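Local coordinates for putative modulator of DNA gyrase (Bacteroides thetaiotaomicron, PDB 1VPB), which probably acts as a metallopeptidase of the peptidase U62 (PmbA/TldD) family and is named a putative modulator of DNA gyrase, at residues Arg117-Gly122 / Arg307-Glu312; Ala173-Leu176 / Gly180-Gly183. All blocks are in the same frame, centred on the assembly; numbering follows the deposited sequence.

Contact 1: Arg117-Gly122 / Arg307-Glu312; sequences RYYKGG and RYFDNE
Tyr-119 and Phe-309 bring two irregular loop segments together, their CA atoms 5.9 Å apart, and no direct hydrogen bond links the two backbones here. The Tyr-119 ring is covered on both faces: CB of Tyr-308 sits 3.6 Å from its centroid, almost on the ring normal, a CH-pi contact, while the backbone N of Gly-121 lies over the centre of the opposite face. CG of Tyr-119 stands anti to the backbone N (chi1 178°), which carries the ring out across Tyr-308. The two tyrosine rings are nearly parallel (13°) but so far offset that little of one lies over the other. Phe-309 joins them, its CD1 3.5 Å from CD2 of Tyr-119, completing an aromatic cluster between the loop after helix 87-101 and a loop of the C-terminal family region. The Tyr-119 hydroxyl bonds with Lys-123 N. Replacing Tyr-119 with an alanine would probably open a gap beside Tyr-308 and Phe-309 and leave that amide without its hydroxyl mate. An Asx turn, Asp-310 OD1 accepting from Glu-312 N, bends the chain there. Glu-312 O lies at the Tyr-118 ring edge, 3.2 Å from CE1; a water donates to this carbonyl and to Tyr-118 OH, which also bonds Asn-179.

Contact 2: Ala173-Leu176 / Gly180-Gly183; sequences AYRL and GFEG
Two aromatic rings, Tyr-174 and Phe-181, are both met at their edges across this antiparallel pair. OE2 of Glu-182 lies in the plane of the Tyr-174 ring, at its hydroxyl end, and in the Arg-175 conformer described here CG of Arg-175 lies in the plane of the Phe-181 ring, 3.7 Å from CE2. The Tyr-174 hydroxyl donates to Glu-182 OE2 in a very short bond of 2.5 Å, with the carboxylate turned 67° from the ring plane. Glu-182 reaches it with an extended chain, CG anti to the backbone N (chi1 175°), and its CG passes 3.9 Å from CD2 of Leu-176, the two side chains running side by side. The same hydroxyl also bonds with Gln-23, so it has two hydrogen-bond partners.

The backbones pair as the ladder of a beta hairpin. Arg-175 and Gly-183 form a hydrogen-bonded pair, with Arg-175 N to Gly-183 O at 2.8 Å and Gly-183 N to Arg-175 O at 3.0 Å. Leu-176 and Glu-182 follow as a non-hydrogen-bonded pair, where CA of Leu-176 makes a CH···O contact with Phe-181 O; their side chains share one face of the sheet and Arg-175 takes the other. A side chain at Gly-183 would run into CZ of Phe-181, which fits the glycine there. At the turn end, Gly-180 and Phe-181 together oppose Ile-177 in a G1 beta bulge.

The hairpin belongs to the long antiparallel sheet of the chain. On the side of strand 159-177 away from its hairpin partner, strand 36-52 pairs with it, and Tyr-174 and Leu-176 bond through their backbones to Leu-41 and Val-39. Tyr-174 and Leu-176 also pack on helix 16-31.

How the contacts relate
From the N terminus, the chain first builds helix 16-31 and strand 36-52, then reaches 117-122 in the loop after helix 87-101. It goes on through strand 159-177 and turns back almost at once into strand 181-198, so contact 2 closes only a short hairpin. Not until 307-312, in the loop between strands 294-296 and 319-323, does contact 1 close its own much longer loop, inside which contact 2 is nested. The two contact centres lie about 9 Å apart. Phe-181 bridges them, meeting Phe-309 edge-to-face and also touching Tyr-118, and thereby ties the hairpin end of the six-stranded sheet to both loops.

Contact 1: Arg117-Gly122 / Arg307-Glu312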
ATOM      1  N   ARG A 117      17.903 -20.333 -22.866  1.00 35.96           N
ATOM      2  CA  ARG A 117      16.984 -20.538 -21.747  1.00 35.68           C
ATOM      3  C   ARG A 117      15.568 -20.028 -21.928  1.00 33.12           C
ATOM      4  O   ARG A 117      14.727 -20.279 -21.075  1.00 34.47           O
ATOM      5  CB  ARG A 117      17.544 -19.863 -20.490  1.00 36.16           C
ATOM      6  CG  ARG A 117      18.890 -20.337 -20.093  1.00 41.24           C
ATOM      7  CD  ARG A 117      19.445 -19.571 -18.905  1.00 42.31           C
ATOM      8  NE  ARG A 117      18.616 -19.809 -17.744  1.00 44.01           N
ATOM      9  CZ  ARG A 117      18.241 -18.855 -16.849  1.00 41.13           C
ATOM     10  NH1 ARG A 117      18.699 -17.587 -16.876  1.00 48.34           N
ATOM     11  NH2 ARG A 117      17.473 -19.225 -15.879  1.00 47.89           N
ATOM     12  N   TYR A 118      15.285 -19.260 -22.983  1.00 33.21           N
ATOM     13  CA  TYR A 118      13.989 -18.698 -23.162  1.00 34.36           C
ATOM     14  C   TYR A 118      12.911 -19.721 -23.524  1.00 32.49           C
ATOM     15  O   TYR A 118      13.227 -20.742 -24.141  1.00 34.35           O
ATOM     16  CB  TYR A 118      14.039 -17.702 -24.290  1.00 35.32           C
ATOM     17  CG  TYR A 118      14.814 -16.415 -24.007  1.00 32.80           C
ATOM     18  CD1 TYR A 118      14.850 -15.876 -22.732  1.00 36.82           C
ATOM     19  CD2 TYR A 118      15.467 -15.738 -25.042  1.00 42.31           C
ATOM     20  CE1 TYR A 118      15.507 -14.649 -22.500  1.00 41.60           C
ATOM     21  CE2 TYR A 118      16.070 -14.517 -24.820  1.00 49.81           C
ATOM     22  CZ  TYR A 118      16.085 -13.984 -23.570  1.00 35.47           C
ATOM     23  OH  TYR A 118      16.747 -12.736 -23.266  1.00 33.24           O
ATOM     24  N   TYR A 119      11.694 -19.425 -23.137  1.00 33.47           N
ATOM     25  CA  TYR A 119      10.545 -20.156 -23.689  1.00 34.39           C
ATOM     26  C   TYR A 119      10.563 -20.063 -25.203  1.00 35.50           C
ATOM     27  O   TYR A 119      10.580 -19.007 -25.811  1.00 33.73           O
ATOM     28  CB  TYR A 119       9.260 -19.666 -23.116  1.00 32.07           C
ATOM     29  CG  TYR A 119       8.029 -20.355 -23.685  1.00 30.87           C
ATOM     30  CD1 TYR A 119       7.871 -21.723 -23.547  1.00 36.16           C
ATOM     31  CD2 TYR A 119       7.012 -19.641 -24.251  1.00 30.63           C
ATOM     32  CE1 TYR A 119       6.717 -22.318 -24.042  1.00 33.35           C
ATOM     33  CE2 TYR A 119       5.868 -20.253 -24.725  1.00 31.71           C
ATOM     34  CZ  TYR A 119       5.767 -21.619 -24.602  1.00 33.37           C
ATOM     35  OH  TYR A 119       4.645 -22.273 -25.113  1.00 33.85           O
ATOM     36  N   LYS A 120      10.373 -21.223 -25.809  1.00 34.71           N
ATOM     37  CA  LYS A 120      10.519 -21.424 -27.307  1.00 32.86           C
ATOM     38  C   LYS A 120       9.177 -21.742 -27.949  1.00 33.57           C
ATOM     39  O   LYS A 120       9.142 -22.015 -29.146  1.00 34.52           O
ATOM     40  CB  LYS A 120      11.548 -22.512 -27.586  1.00 31.33           C
ATOM     41  CG  LYS A 120      12.975 -22.278 -27.034  1.00 34.33           C
ATOM     42  CD  LYS A 120      13.606 -21.047 -27.650  1.00 38.32           C
ATOM     43  CE  LYS A 120      15.006 -20.832 -27.065  1.00 38.91           C
ATOM     44  NZ  LYS A 120      15.565 -19.493 -27.697  1.00 39.62           N
ATOM     45  N   GLY A 121       8.083 -21.515 -27.207  1.00 33.64           N
ATOM     46  CA  GLY A 121       6.753 -21.586 -27.755  1.00 32.95           C
ATOM     47  C   GLY A 121       6.279 -23.029 -27.917  1.00 32.21           C
ATOM     48  O   GLY A 121       7.013 -23.972 -27.634  1.00 32.91           O
ATOM     49  N   GLY A 122       5.017 -23.132 -28.332  1.00 33.98           N
ATOM     50  CA  GLY A 122       4.489 -24.378 -28.808  1.00 33.91           C
ATOM     51  C   GLY A 122       3.907 -25.329 -27.781  1.00 33.54           C
ATOM     52  O   GLY A 122       3.329 -26.431 -28.184  1.00 32.98           O
ATOM     53  N   ARG A 307       2.168 -20.314 -16.016  1.00 33.30           N
ATOM     54  CA  ARG A 307       2.901 -19.511 -17.008  1.00 33.03           C
ATOM     55  C   ARG A 307       4.052 -20.276 -17.620  1.00 29.68           C
ATOM     56  O   ARG A 307       4.650 -21.141 -16.978  1.00 33.96           O
ATOM     57  CB  ARG A 307       3.412 -18.209 -16.360  1.00 32.07           C
ATOM     58  CG  ARG A 307       4.340 -18.424 -15.233  1.00 34.20           C
ATOM     59  CD  ARG A 307       4.886 -17.122 -14.645  1.00 33.02           C
ATOM     60  NE  ARG A 307       5.761 -17.413 -13.499  1.00 34.42           N
ATOM     61  CZ  ARG A 307       6.575 -16.531 -12.933  1.00 37.64           C
ATOM     62  NH1 ARG A 307       6.649 -15.268 -13.360  1.00 35.90           N
ATOM     63  NH2 ARG A 307       7.280 -16.903 -11.902  1.00 37.43           N
ATOM     64  N   TYR A 308       4.314 -19.989 -18.905  1.00 31.80           N
ATOM     65  CA  TYR A 308       5.432 -20.633 -19.583  1.00 30.63           C
ATOM     66  C   TYR A 308       6.782 -19.897 -19.498  1.00 32.77           C
ATOM     67  O   TYR A 308       7.788 -20.449 -19.849  1.00 33.21           O
ATOM     68  CB  TYR A 308       5.083 -20.855 -21.050  1.00 30.90           C
ATOM     69  CG  TYR A 308       4.092 -22.010 -21.255  1.00 29.05           C
ATOM     70  CD1 TYR A 308       4.302 -23.212 -20.615  1.00 33.87           C
ATOM     71  CD2 TYR A 308       2.947 -21.851 -22.040  1.00 31.67           C
ATOM     72  CE1 TYR A 308       3.406 -24.265 -20.789  1.00 31.71           C
ATOM     73  CE2 TYR A 308       2.029 -22.919 -22.225  1.00 33.68           C
ATOM     74  CZ  TYR A 308       2.299 -24.131 -21.585  1.00 32.77           C
ATOM     75  OH  TYR A 308       1.407 -25.209 -21.741  1.00 32.74           O
ATOM     76  N   PHE A 309       6.741 -18.654 -19.030  1.00 33.67           N
ATOM     77  CA  PHE A 309       7.982 -17.899 -18.859  1.00 32.14           C
ATOM     78  C   PHE A 309       7.819 -16.874 -17.748  1.00 32.69           C
ATOM     79  O   PHE A 309       6.713 -16.441 -17.457  1.00 33.87           O
ATOM     80  CB  PHE A 309       8.429 -17.220 -20.168  1.00 34.13           C
ATOM     81  CG  PHE A 309       7.360 -16.479 -20.873  1.00 31.36           C
ATOM     82  CD1 PHE A 309       6.539 -17.123 -21.824  1.00 31.49           C
ATOM     83  CD2 PHE A 309       7.179 -15.121 -20.649  1.00 37.92           C
ATOM     84  CE1 PHE A 309       5.580 -16.437 -22.488  1.00 35.72           C
ATOM     85  CE2 PHE A 309       6.210 -14.432 -21.340  1.00 33.86           C
ATOM     86  CZ  PHE A 309       5.381 -15.127 -22.232  1.00 35.65           C
ATOM     87  N   ASP A 310       8.947 -16.458 -17.175  1.00 33.70           N
ATOM     88  CA  ASP A 310       8.906 -15.350 -16.231  1.00 34.16           C
ATOM     89  C   ASP A 310       9.143 -14.041 -16.934  1.00 38.40           C
ATOM     90  O   ASP A 310       9.221 -13.968 -18.177  1.00 36.15           O
ATOM     91  CB  ASP A 310       9.871 -15.588 -15.082  1.00 32.88           C
ATOM     92  CG  ASP A 310      11.346 -15.412 -15.448  1.00 34.96           C
ATOM     93  OD1 ASP A 310      11.720 -15.100 -16.628  1.00 34.80           O
ATOM     94  OD2 ASP A 310      12.204 -15.537 -14.522  1.00 37.75           O
ATOM     95  N   ASN A 311       9.286 -12.959 -16.152  1.00 37.95           N
ATOM     96  CA  ASN A 311       9.482 -11.657 -16.829  1.00 38.84           C
ATOM     97  C   ASN A 311      10.812 -11.400 -17.545  1.00 40.46           C
ATOM     98  O   ASN A 311      10.953 -10.380 -18.253  1.00 46.90           O
ATOM     99  CB  ASN A 311       9.147 -10.560 -15.792  1.00 38.94           C
ATOM    100  CG  ASN A 311       7.659 -10.538 -15.418  1.00 51.46           C
ATOM    101  OD1 ASN A 311       6.826 -11.313 -15.960  1.00 60.55           O
ATOM    102  ND2 ASN A 311       7.296  -9.613 -14.499  1.00 60.78           N
ATOM    103  N   GLU A 312      11.790 -12.289 -17.401  1.00 36.80           N
ATOM    104  CA  GLU A 312      13.040 -12.250 -18.070  1.00 37.93           C
ATOM    105  C   GLU A 312      13.006 -13.160 -19.329  1.00 35.41           C
ATOM    106  O   GLU A 312      14.063 -13.385 -19.900  1.00 37.79           O
ATOM    107  CB  GLU A 312      14.190 -12.837 -17.193  1.00 42.19           C
ATOM    108  CG  GLU A 312      14.534 -12.235 -15.879  1.00 56.58           C
ATOM    109  CD  GLU A 312      15.997 -12.516 -15.583  1.00 54.28           C
ATOM    110  OE1 GLU A 312      16.382 -13.614 -15.117  1.00 47.04           O
ATOM    111  OE2 GLU A 312      16.773 -11.635 -15.892  1.00 54.57           O
TER
HETATM  112  O   HOH W   1      16.663 -11.806 -20.644  1.00 23.60           O

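Contact 2: Ala173-Leu176 / Gly180-Gly183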
ATOM      1  N   ALA A 173      -0.408  -9.123 -21.751  1.00 34.21           N
ATOM      2  CA  ALA A 173       1.019  -8.688 -21.768  1.00 33.90           C
ATOM      3  C   ALA A 173       1.670  -9.182 -22.993  1.00 36.05           C
ATOM      4  O   ALA A 173       1.487 -10.351 -23.359  1.00 35.76           O
ATOM      5  CB  ALA A 173       1.740  -9.205 -20.576  1.00 37.87           C
ATOM      6  N   TYR A 174       2.455  -8.301 -23.634  1.00 32.08           N
ATOM      7  CA  TYR A 174       3.292  -8.641 -24.765  1.00 31.49           C
ATOM      8  C   TYR A 174       4.700  -8.224 -24.417  1.00 34.76           C
ATOM      9  O   TYR A 174       4.894  -7.032 -24.105  1.00 34.66           O
ATOM     10  CB  TYR A 174       2.812  -7.909 -25.991  1.00 34.55           C
ATOM     11  CG  TYR A 174       3.587  -8.140 -27.243  1.00 35.06           C
ATOM     12  CD1 TYR A 174       3.592  -9.377 -27.888  1.00 34.10           C
ATOM     13  CD2 TYR A 174       4.281  -7.110 -27.858  1.00 35.46           C
ATOM     14  CE1 TYR A 174       4.308  -9.593 -29.074  1.00 36.65           C
ATOM     15  CE2 TYR A 174       4.972  -7.292 -29.054  1.00 35.71           C
ATOM     16  CZ  TYR A 174       4.967  -8.542 -29.695  1.00 38.56           C
ATOM     17  OH  TYR A 174       5.672  -8.732 -30.891  1.00 38.73           O
ATOM     18  N   ARG A 175       5.638  -9.146 -24.576  0.50 32.05           N
ATOM     19  CA  ARG A 175       6.995  -8.963 -24.069  0.50 33.49           C
ATOM     20  C   ARG A 175       7.949  -9.136 -25.240  0.50 34.06           C
ATOM     21  O   ARG A 175       7.752 -10.020 -26.094  0.50 32.67           O
ATOM     22  CB  ARG A 175       7.224  -9.994 -22.969  0.50 36.52           C
ATOM     23  CG  ARG A 175       8.641 -10.146 -22.505  0.50 42.73           C
ATOM     24  CD  ARG A 175       8.846 -10.263 -20.973  0.50 51.78           C
ATOM     25  NE  ARG A 175       8.945  -8.946 -20.378  0.50 54.93           N
ATOM     26  CZ  ARG A 175       9.833  -8.030 -20.730  0.50 54.25           C
ATOM     27  NH1 ARG A 175      10.760  -8.310 -21.622  0.50 60.04           N
ATOM     28  NH2 ARG A 175       9.824  -6.838 -20.160  0.50 43.33           N
ATOM     29  N   LEU A 176       8.987  -8.281 -25.289  1.00 34.06           N
ATOM     30  CA  LEU A 176      10.054  -8.380 -26.238  1.00 33.61           C
ATOM     31  C   LEU A 176      11.381  -8.187 -25.509  1.00 33.52           C
ATOM     32  O   LEU A 176      11.458  -7.333 -24.607  1.00 31.88           O
ATOM     33  CB  LEU A 176       9.935  -7.250 -27.270  1.00 34.44           C
ATOM     34  CG  LEU A 176       8.743  -7.234 -28.206  1.00 34.41           C
ATOM     35  CD1 LEU A 176       8.738  -5.931 -29.062  1.00 37.04           C
ATOM     36  CD2 LEU A 176       8.728  -8.459 -29.061  1.00 39.55           C
ATOM     37  N   GLY A 180      16.293 -11.841 -28.636  1.00 38.46           N
ATOM     38  CA  GLY A 180      15.482 -12.792 -29.403  1.00 40.36           C
ATOM     39  C   GLY A 180      14.379 -13.463 -28.607  1.00 43.79           C
ATOM     40  O   GLY A 180      14.091 -14.650 -28.770  1.00 45.39           O
ATOM     41  N   PHE A 181      13.693 -12.698 -27.793  1.00 35.79           N
ATOM     42  CA  PHE A 181      12.476 -13.180 -27.142  1.00 35.44           C
ATOM     43  C   PHE A 181      11.238 -12.391 -27.557  1.00 37.97           C
ATOM     44  O   PHE A 181      11.267 -11.154 -27.615  1.00 33.07           O
ATOM     45  CB  PHE A 181      12.594 -13.176 -25.641  1.00 33.59           C
ATOM     46  CG  PHE A 181      11.371 -13.798 -24.962  1.00 33.73           C
ATOM     47  CD1 PHE A 181      11.151 -15.181 -25.085  1.00 37.54           C
ATOM     48  CD2 PHE A 181      10.445 -13.044 -24.320  1.00 34.80           C
ATOM     49  CE1 PHE A 181       9.997 -15.751 -24.509  1.00 36.32           C
ATOM     50  CE2 PHE A 181       9.280 -13.594 -23.737  1.00 35.90           C
ATOM     51  CZ  PHE A 181       9.047 -14.961 -23.880  1.00 37.57           C
ATOM     52  N   GLU A 182      10.127 -13.103 -27.865  1.00 34.85           N
ATOM     53  CA  GLU A 182       8.843 -12.516 -28.031  1.00 33.52           C
ATOM     54  C   GLU A 182       7.825 -13.437 -27.347  1.00 35.73           C
ATOM     55  O   GLU A 182       7.828 -14.670 -27.599  1.00 36.74           O
ATOM     56  CB  GLU A 182       8.502 -12.380 -29.542  1.00 36.81           C
ATOM     57  CG  GLU A 182       7.119 -11.878 -29.815  1.00 36.88           C
ATOM     58  CD  GLU A 182       6.729 -11.938 -31.272  1.00 43.88           C
ATOM     59  OE1 GLU A 182       7.191 -12.905 -31.929  1.00 45.46           O
ATOM     60  OE2 GLU A 182       5.961 -11.056 -31.713  1.00 39.17           O
ATOM     61  N   GLY A 183       7.013 -12.879 -26.490  1.00 33.38           N
ATOM     62  CA  GLY A 183       6.017 -13.669 -25.749  1.00 35.91           C
ATOM     63  C   GLY A 183       4.778 -12.923 -25.422  1.00 35.73           C
ATOM     64  O   GLY A 183       4.778 -11.708 -25.333  1.00 33.91           O
TER